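Local coordinates for pyruvate kinase (Pyrobaculum aerophilum, PDB 3QTG), which catalyses the final step of glycolysis, the transfer of phosphate from phosphoenolpyruvate to ADP that gives pyruvate and ATP, at residues Ile193-Asp198 and Gly222-Val227; Ile94-Gly99 and Gly159-Gly164; Ala375-Phe380 and Gly397-Gly402. All coordinates share one frame; numbering follows the deposited sequence.

None of the three contacts nests within or crosses another, since each closes before the next opens. Interaction 2 comes first from the N terminus: 94-99 pairs with 159-164 and closes a loop of 59 intervening residues, rich in strand, in the lobe inserted between barrel strands 76-80 and 199-202. Interaction 1 follows within the barrel, where 193-198 meets 222-227 across strand 199-202 and helix 208-220. Interaction 3 comes last, joining 375-380 to 397-402 in the C-terminal alpha/beta domain. Their separation marks out the elongated subunit: the centres of interactions 1 and 3 are about 25 Å apart, those of interactions 2 and 3 about 57 Å.

Interaction 1 of 3, residues Ile193-Asp198 and Gly222-Val227; sequences IRDNID and GFQSQV
Arg194, Ile197 and Asp198 meet Gly222, Phe223, Ser225 and Gln226 in a loop-to-loop contact at the N-terminal ends of two neighbouring barrel strands. CB of Arg194 sits over the centre of the Phe223 ring, a CH-pi contact with CB 3.5 Å from the centroid and 8° off the ring normal. Ile197 reaches the same ring from its edge, where CD1 comes within 3.8 Å of Phe223 CE2. Beyond CB the arginine runs extended from CG to NE, bringing CD to 3.1 Å from Gly222 O, while its NH1 turns to Ser191 O. Gly222, just past helix 208-220, has positive phi and closes the helix in a Schellman motif; a CB there would clash with Arg194 NE. In the TIM barrel, 193-198 leads into the beta-alpha-beta unit 199-202, 208-220, 226-231, and 222-227 runs from its helix into its second strand. Where the parallel pairing begins, Gln226 N donates to Asp198 O at 3.0 Å with an N-H...O angle of 161°. Ser225 OG donates to Ile197 O; the modelled 2.5 Å is very short, and its exact length is doubtful. A water bridges the two segments, donating to Arg194 O and Ile197 O and accepting from Gln224 N at 2.7 Å. Asp198 OD2 forms a salt bridge with Arg65 and accepts a hydrogen bond from Val77 N, and Asp195 forms a salt bridge with Arg407.

Interaction 2 of 3, residues Ile94-Gly99 and Gly159-Gly164; sequences INVQEG and GVITGG
Ile161 and Ile94, the two residues with most surface buried here, face each other as an antiparallel hydrogen-bonded pair. Ile94 N donates to Ile161 O at 2.7 Å with an N-H...O angle of 173°, and Ile161 N returns a bond of the same length to Ile94 O. Both donors lie in the plane of the carbonyl they approach. The two side chains leave on the same face, though Ile94 CB and Ile161 CB remain 4.4 Å apart, and both also touch Ile115 of strand 115-117. Val96 is the third main contributor. Its CG2, the branch placed beside the backbone N, is the one that meets Ile161 CD1, at 3.8 Å, a diagonal apolar contact on the face carrying the isoleucines. These short strands, 94-96 and 159-161, form a two-stranded antiparallel sheet in the lobe that pyruvate kinases insert into the barrel, between strands 76-80 and 199-202. At the far end Val96 pairs with Gly159: Val96 N to Gly159 O is 2.7 Å, whereas the return bond from Gly159 N to Val96 O stretches to 3.0 Å and bends to 144°. Asn95 and Val160, a non-hydrogen-bonded pair, lie side by side on the other face. Beyond Ile161 the chain leads to Lys165, probably an ATP-binding residue by analogy with relatives, and Gly164 O accepts a bond from Arg87, assigned to ATP binding on the same grounds.

Interaction 3 of 3, residues Ala375-Phe380 and Gly397-Gly402; sequences ANILVF and GVVYVG
Phe380 and Gly402 meet ring to carbonyl: Gly402 O lies over one face of the phenyl ring, offset toward the rim, 3.4 Å from CD1. Tyr400 presents one ring face to Val398 CG1, just before its strand, again near the rim, and its CD2 meets Leu378 CD1 across the contact at 4.1 Å. The phenylalanine reaches over Gly402 because its CG is anti to the backbone N (chi1 -155°); with the ring in this position, a CB on Gly402 would clash with Phe380 CD1. An alanine at Phe380 would probably uncover Gly402 O and open a gap beside Tyr428 and Leu432, which the ring now touches. The backbones pair in parallel, their short axes 17° apart, as the two strands of a beta-alpha-beta crossover through helix 385-391. Both backbone polar atoms of Val379 are bonded across the contact: its N donates to Tyr400 O and its O accepts from Gly402 N, each at 2.8 Å. Tyr400 N to Ile377 O is longer, 3.1 Å, and bent to 139°. Before it, a water bridges the strands, accepting from Ile377 N and donating to Val398 O. On the face opposite the rings, Val399 CG1 touches both Ile377 CG2 (4.0 Å) and Val379 CG2 (3.8 Å). That valine and isoleucine face packs on helix 385-391 through Ile377, Val379 and Val401, whereas Leu378, Phe380 and Tyr400 meet helix 428-439; strands 444-448 and 418-422 continue the sheet beyond 376-380 and 399-403.

Interaction 1 of 3, residues Ile193-Asp198 and Gly222-Val227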
loop_
_atom_site.group_PDB
_atom_site.type_symbol
_atom_site.label_atom_id
_atom_site.label_comp_id
_atom_site.label_asym_id
_atom_site.label_seq_id
_atom_site.Cartn_x
_atom_site.Cartn_y
_atom_site.Cartn_z
ATOM N N ILE A 193 35.047 27.329 -29.317
ATOM C CA ILE A 193 34.517 25.967 -29.553
ATOM C C ILE A 193 33.326 25.623 -28.628
ATOM O O ILE A 193 33.036 24.458 -28.341
ATOM C CB ILE A 193 35.652 24.896 -29.490
ATOM C CG1 ILE A 193 36.371 24.932 -28.137
ATOM C CG2 ILE A 193 36.674 25.148 -30.616
ATOM C CD1 ILE A 193 37.043 23.636 -27.772
ATOM N N ARG A 194 32.631 26.669 -28.196
ATOM C CA ARG A 194 31.561 26.559 -27.226
ATOM C C ARG A 194 30.369 25.739 -27.707
ATOM O O ARG A 194 29.602 25.222 -26.885
ATOM C CB ARG A 194 31.083 27.950 -26.827
ATOM C CG ARG A 194 30.583 28.763 -27.998
ATOM C CD ARG A 194 29.974 30.039 -27.525
ATOM N NE ARG A 194 29.477 30.861 -28.627
ATOM C CZ ARG A 194 30.227 31.746 -29.274
ATOM N NH1 ARG A 194 31.496 31.899 -28.938
ATOM N NH2 ARG A 194 29.712 32.470 -30.255
ATOM N N ASP A 195 30.198 25.633 -29.028
ATOM C CA ASP A 195 29.065 24.904 -29.573
ATOM C C ASP A 195 29.261 23.376 -29.457
ATOM O O ASP A 195 28.320 22.594 -29.586
ATOM C CB ASP A 195 28.746 25.375 -31.004
ATOM C CG ASP A 195 27.921 26.683 -31.024
ATOM O OD1 ASP A 195 27.285 27.023 -29.988
ATOM O OD2 ASP A 195 27.900 27.370 -32.066
ATOM N N ASN A 196 30.500 22.978 -29.183
ATOM C CA ASN A 196 30.847 21.581 -29.009
ATOM C C ASN A 196 30.921 21.134 -27.550
ATOM O O ASN A 196 31.328 20.012 -27.269
ATOM C CB ASN A 196 32.160 21.286 -29.729
ATOM C CG ASN A 196 31.940 20.737 -31.111
ATOM O OD1 ASN A 196 31.264 19.724 -31.283
ATOM N ND2 ASN A 196 32.513 21.402 -32.113
ATOM N N ILE A 197 30.510 22.006 -26.635
ATOM C CA ILE A 197 30.574 21.707 -25.205
ATOM C C ILE A 197 29.174 21.533 -24.575
ATOM O O ILE A 197 28.358 22.465 -24.548
ATOM C CB ILE A 197 31.379 22.757 -24.431
ATOM C CG1 ILE A 197 32.803 22.863 -24.997
ATOM C CG2 ILE A 197 31.440 22.392 -22.968
ATOM C CD1 ILE A 197 33.616 23.899 -24.325
ATOM N N ASP A 198 28.934 20.337 -24.050
ATOM C CA ASP A 198 27.596 19.917 -23.655
ATOM C C ASP A 198 27.327 20.158 -22.170
ATOM O O ASP A 198 26.209 20.472 -21.787
ATOM C CB ASP A 198 27.396 18.447 -24.049
ATOM C CG ASP A 198 27.731 18.191 -25.544
ATOM O OD1 ASP A 198 27.154 18.893 -26.416
ATOM O OD2 ASP A 198 28.567 17.302 -25.847
ATOM N N GLY A 222 27.916 32.998 -24.850
ATOM C CA GLY A 222 27.264 32.253 -25.931
ATOM C C GLY A 222 27.253 30.735 -25.788
ATOM O O GLY A 222 26.992 30.030 -26.756
ATOM N N PHE A 223 27.551 30.223 -24.597
ATOM C CA PHE A 223 27.439 28.785 -24.357
ATOM C C PHE A 223 25.981 28.370 -24.267
ATOM O O PHE A 223 25.144 29.125 -23.760
ATOM C CB PHE A 223 28.148 28.372 -23.064
ATOM C CG PHE A 223 29.641 28.282 -23.187
ATOM C CD1 PHE A 223 30.425 29.437 -23.206
ATOM C CD2 PHE A 223 30.268 27.045 -23.276
ATOM C CE1 PHE A 223 31.805 29.360 -23.309
ATOM C CE2 PHE A 223 31.652 26.957 -23.380
ATOM C CZ PHE A 223 32.423 28.127 -23.394
ATOM N N GLN A 224 25.689 27.166 -24.750
ATOM C CA GLN A 224 24.387 26.533 -24.519
ATOM C C GLN A 224 24.605 25.191 -23.825
ATOM O O GLN A 224 24.286 24.136 -24.362
ATOM C CB GLN A 224 23.623 26.357 -25.833
ATOM C CG GLN A 224 23.280 27.668 -26.528
ATOM C CD GLN A 224 22.926 27.486 -27.992
ATOM O OE1 GLN A 224 23.246 28.334 -28.826
ATOM N NE2 GLN A 224 22.275 26.379 -28.314
ATOM N N SER A 225 25.170 25.243 -22.628
ATOM C CA SER A 225 25.581 24.041 -21.924
ATOM C C SER A 225 24.750 23.792 -20.670
ATOM O O SER A 225 24.227 24.735 -20.070
ATOM C CB SER A 225 27.061 24.140 -21.586
ATOM O OG SER A 225 27.825 24.104 -22.787
ATOM N N GLN A 226 24.612 22.518 -20.293
ATOM C CA GLN A 226 23.982 22.149 -19.021
ATOM C C GLN A 226 24.999 22.431 -17.933
ATOM O O GLN A 226 26.192 22.222 -18.144
ATOM C CB GLN A 226 23.648 20.659 -19.006
ATOM C CG GLN A 226 22.631 20.232 -20.051
ATOM C CD GLN A 226 21.249 20.740 -19.716
ATOM O OE1 GLN A 226 20.698 21.572 -20.422
ATOM N NE2 GLN A 226 20.693 20.260 -18.624
ATOM N N VAL A 227 24.539 22.902 -16.781
ATOM C CA VAL A 227 25.432 23.164 -15.658
ATOM C C VAL A 227 25.403 22.009 -14.647
ATOM O O VAL A 227 24.373 21.717 -14.035
ATOM C CB VAL A 227 25.121 24.512 -14.984
ATOM C CG1 VAL A 227 26.042 24.740 -13.833
ATOM C CG2 VAL A 227 25.286 25.633 -15.999
HETATM O O HOH W 1 27.451 25.295 -25.480
#

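Interaction 2 of 3, residues Ile94-Gly99 and Gly159-Gly164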
loop_
_atom_site.group_PDB
_atom_site.type_symbol
_atom_site.label_atom_id
_atom_site.label_comp_id
_atom_site.label_asym_id
_atom_site.label_seq_id
_atom_site.Cartn_x
_atom_site.Cartn_y
_atom_site.Cartn_z
ATOM N N ILE A 94 59.717 25.164 2.329
ATOM C CA ILE A 94 59.793 25.168 3.788
ATOM C C ILE A 94 59.714 23.726 4.272
ATOM O O ILE A 94 58.750 23.018 3.981
ATOM C CB ILE A 94 58.661 26.024 4.425
ATOM C CG1 ILE A 94 58.883 27.508 4.114
ATOM C CG2 ILE A 94 58.596 25.828 5.950
ATOM C CD1 ILE A 94 57.604 28.282 3.936
ATOM N N ASN A 95 60.743 23.302 4.995
ATOM C CA ASN A 95 60.803 21.959 5.544
ATOM C C ASN A 95 60.215 21.926 6.944
ATOM O O ASN A 95 60.662 22.635 7.855
ATOM C CB ASN A 95 62.233 21.418 5.521
ATOM C CG ASN A 95 62.750 21.212 4.097
ATOM O OD1 ASN A 95 62.568 20.143 3.524
ATOM N ND2 ASN A 95 63.362 22.244 3.515
ATOM N N VAL A 96 59.194 21.102 7.088
ATOM C CA VAL A 96 58.414 21.021 8.303
ATOM C C VAL A 96 58.741 19.702 8.991
ATOM O O VAL A 96 58.745 18.650 8.347
ATOM C CB VAL A 96 56.900 21.178 7.950
ATOM C CG1 VAL A 96 55.986 20.489 8.940
ATOM C CG2 VAL A 96 56.555 22.655 7.812
ATOM N N GLN A 97 59.058 19.766 10.287
ATOM C CA GLN A 97 59.330 18.559 11.072
ATOM C C GLN A 97 58.104 18.188 11.875
ATOM O O GLN A 97 57.341 19.060 12.286
ATOM C CB GLN A 97 60.546 18.742 12.006
ATOM C CG GLN A 97 61.837 19.209 11.305
ATOM C CD GLN A 97 62.261 18.361 10.079
ATOM O OE1 GLN A 97 62.228 17.125 10.101
ATOM N NE2 GLN A 97 62.676 19.049 9.008
ATOM N N GLU A 98 57.903 16.888 12.074
ATOM C CA GLU A 98 56.787 16.391 12.882
ATOM C C GLU A 98 56.887 16.974 14.299
ATOM O O GLU A 98 57.959 16.970 14.886
ATOM C CB GLU A 98 56.829 14.857 12.943
ATOM C CG GLU A 98 55.703 14.242 13.777
ATOM C CD GLU A 98 55.755 12.715 13.827
ATOM O OE1 GLU A 98 56.253 12.095 12.855
ATOM O OE2 GLU A 98 55.275 12.138 14.839
ATOM N N GLY A 99 55.777 17.472 14.840
ATOM C CA GLY A 99 55.800 18.176 16.123
ATOM C C GLY A 99 56.150 19.670 16.085
ATOM O O GLY A 99 55.936 20.367 17.078
ATOM N N GLY A 159 57.402 17.041 6.197
ATOM C CA GLY A 159 56.944 17.429 4.878
ATOM C C GLY A 159 57.621 18.693 4.397
ATOM O O GLY A 159 58.295 19.385 5.161
ATOM N N VAL A 160 57.459 18.975 3.111
ATOM C CA VAL A 160 58.071 20.138 2.495
ATOM C C VAL A 160 56.927 20.952 1.895
ATOM O O VAL A 160 56.172 20.440 1.072
ATOM C CB VAL A 160 59.085 19.728 1.407
ATOM C CG1 VAL A 160 59.724 20.938 0.756
ATOM C CG2 VAL A 160 60.159 18.822 2.011
ATOM N N ILE A 161 56.777 22.189 2.359
ATOM C CA ILE A 161 55.774 23.110 1.816
ATOM C C ILE A 161 56.407 23.966 0.732
ATOM O O ILE A 161 57.450 24.590 0.937
ATOM C CB ILE A 161 55.099 23.980 2.913
ATOM C CG1 ILE A 161 54.342 23.084 3.902
ATOM C CG2 ILE A 161 54.116 24.956 2.282
ATOM C CD1 ILE A 161 54.032 23.737 5.239
ATOM N N THR A 162 55.768 23.953 -0.431
ATOM C CA THR A 162 56.227 24.666 -1.613
ATOM C C THR A 162 55.200 25.768 -1.965
ATOM O O THR A 162 53.993 25.592 -1.743
ATOM C CB THR A 162 56.444 23.644 -2.806
ATOM O OG1 THR A 162 57.522 22.768 -2.471
ATOM C CG2 THR A 162 56.829 24.317 -4.077
ATOM N N GLY A 163 55.693 26.888 -2.505
ATOM C CA GLY A 163 54.845 27.943 -3.042
ATOM C C GLY A 163 53.936 27.425 -4.142
ATOM O O GLY A 163 54.333 26.601 -4.968
ATOM N N GLY A 164 52.698 27.879 -4.145
ATOM C CA GLY A 164 51.773 27.454 -5.170
ATOM C C GLY A 164 50.979 26.212 -4.824
ATOM O O GLY A 164 50.033 25.896 -5.521
#

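Interaction 3 of 3, residues Ala375-Phe380 and Gly397-Gly402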
loop_
_atom_site.group_PDB
_atom_site.type_symbol
_atom_site.label_atom_id
_atom_site.label_comp_id
_atom_site.label_asym_id
_atom_site.label_seq_id
_atom_site.Cartn_x
_atom_site.Cartn_y
_atom_site.Cartn_z
ATOM N N ALA A 375 7.435 -3.400 -22.174
ATOM C CA ALA A 375 7.627 -2.652 -23.422
ATOM C C ALA A 375 8.829 -1.698 -23.398
ATOM O O ALA A 375 9.190 -1.169 -22.354
ATOM C CB ALA A 375 6.340 -1.870 -23.745
ATOM N N ASN A 376 9.439 -1.470 -24.556
ATOM C CA ASN A 376 10.402 -0.376 -24.674
ATOM C C ASN A 376 9.719 0.953 -24.936
ATOM O O ASN A 376 8.695 1.017 -25.632
ATOM C CB ASN A 376 11.491 -0.651 -25.728
ATOM C CG ASN A 376 12.578 -1.603 -25.203
ATOM O OD1 ASN A 376 13.637 -1.182 -24.668
ATOM N ND2 ASN A 376 12.293 -2.891 -25.297
ATOM N N ILE A 377 10.291 2.005 -24.357
ATOM C CA ILE A 377 9.820 3.363 -24.571
ATOM C C ILE A 377 10.605 4.031 -25.662
ATOM O O ILE A 377 11.847 3.973 -25.687
ATOM C CB ILE A 377 9.867 4.215 -23.278
ATOM C CG1 ILE A 377 9.088 3.507 -22.169
ATOM C CG2 ILE A 377 9.385 5.682 -23.553
ATOM C CD1 ILE A 377 9.156 4.186 -20.762
ATOM N N LEU A 378 9.857 4.671 -26.562
ATOM C CA LEU A 378 10.403 5.484 -27.635
ATOM C C LEU A 378 9.875 6.894 -27.443
ATOM O O LEU A 378 8.700 7.064 -27.168
ATOM C CB LEU A 378 9.936 4.943 -29.000
ATOM C CG LEU A 378 10.545 3.689 -29.628
ATOM C CD1 LEU A 378 10.495 2.475 -28.701
ATOM C CD2 LEU A 378 9.787 3.377 -30.938
ATOM N N VAL A 379 10.730 7.901 -27.570
ATOM C CA VAL A 379 10.319 9.303 -27.403
ATOM C C VAL A 379 10.838 10.125 -28.559
ATOM O O VAL A 379 12.032 10.040 -28.890
ATOM C CB VAL A 379 10.939 9.979 -26.125
ATOM C CG1 VAL A 379 10.265 11.322 -25.825
ATOM C CG2 VAL A 379 10.876 9.081 -24.929
ATOM N N PHE A 380 9.969 10.947 -29.149
ATOM C CA PHE A 380 10.433 12.016 -30.020
ATOM C C PHE A 380 10.432 13.355 -29.281
ATOM O O PHE A 380 9.415 13.825 -28.758
ATOM C CB PHE A 380 9.718 12.090 -31.380
ATOM C CG PHE A 380 10.562 12.757 -32.452
ATOM C CD1 PHE A 380 11.509 12.027 -33.164
ATOM C CD2 PHE A 380 10.441 14.116 -32.710
ATOM C CE1 PHE A 380 12.307 12.638 -34.144
ATOM C CE2 PHE A 380 11.254 14.744 -33.672
ATOM C CZ PHE A 380 12.186 13.996 -34.384
ATOM N N GLY A 397 14.458 -0.395 -18.967
ATOM C CA GLY A 397 15.017 -0.807 -20.251
ATOM C C GLY A 397 15.432 0.439 -20.989
ATOM O O GLY A 397 15.104 1.562 -20.563
ATOM N N VAL A 398 16.175 0.251 -22.071
ATOM C CA VAL A 398 16.609 1.356 -22.930
ATOM C C VAL A 398 15.443 2.196 -23.455
ATOM O O VAL A 398 14.400 1.665 -23.804
ATOM C CB VAL A 398 17.470 0.847 -24.110
ATOM C CG1 VAL A 398 17.757 1.969 -25.107
ATOM C CG2 VAL A 398 18.770 0.260 -23.575
ATOM N N VAL A 399 15.651 3.514 -23.487
ATOM C CA VAL A 399 14.691 4.477 -24.003
ATOM C C VAL A 399 15.296 5.082 -25.259
ATOM O O VAL A 399 16.293 5.830 -25.205
ATOM C CB VAL A 399 14.346 5.580 -22.943
ATOM C CG1 VAL A 399 13.285 6.562 -23.472
ATOM C CG2 VAL A 399 13.905 4.952 -21.630
ATOM N N TYR A 400 14.714 4.741 -26.406
ATOM C CA TYR A 400 15.158 5.303 -27.683
ATOM C C TYR A 400 14.589 6.691 -27.853
ATOM O O TYR A 400 13.370 6.892 -27.733
ATOM C CB TYR A 400 14.719 4.405 -28.827
ATOM C CG TYR A 400 15.284 3.028 -28.655
ATOM C CD1 TYR A 400 16.610 2.754 -29.017
ATOM C CD2 TYR A 400 14.524 2.016 -28.075
ATOM C CE1 TYR A 400 17.144 1.496 -28.843
ATOM C CE2 TYR A 400 15.055 0.748 -27.895
ATOM C CZ TYR A 400 16.367 0.502 -28.289
ATOM O OH TYR A 400 16.898 -0.748 -28.116
ATOM N N VAL A 401 15.463 7.658 -28.098
ATOM C CA VAL A 401 15.019 9.027 -28.245
ATOM C C VAL A 401 15.417 9.539 -29.610
ATOM O O VAL A 401 16.593 9.599 -29.927
ATOM C CB VAL A 401 15.619 9.957 -27.157
ATOM C CG1 VAL A 401 15.071 11.374 -27.282
ATOM C CG2 VAL A 401 15.385 9.392 -25.750
ATOM N N GLY A 402 14.432 9.917 -30.416
ATOM C CA GLY A 402 14.705 10.567 -31.673
ATOM C C GLY A 402 14.700 12.051 -31.422
ATOM O O GLY A 402 13.837 12.549 -30.687
HETATM O O HOH W 2 12.271 1.720 -22.094
#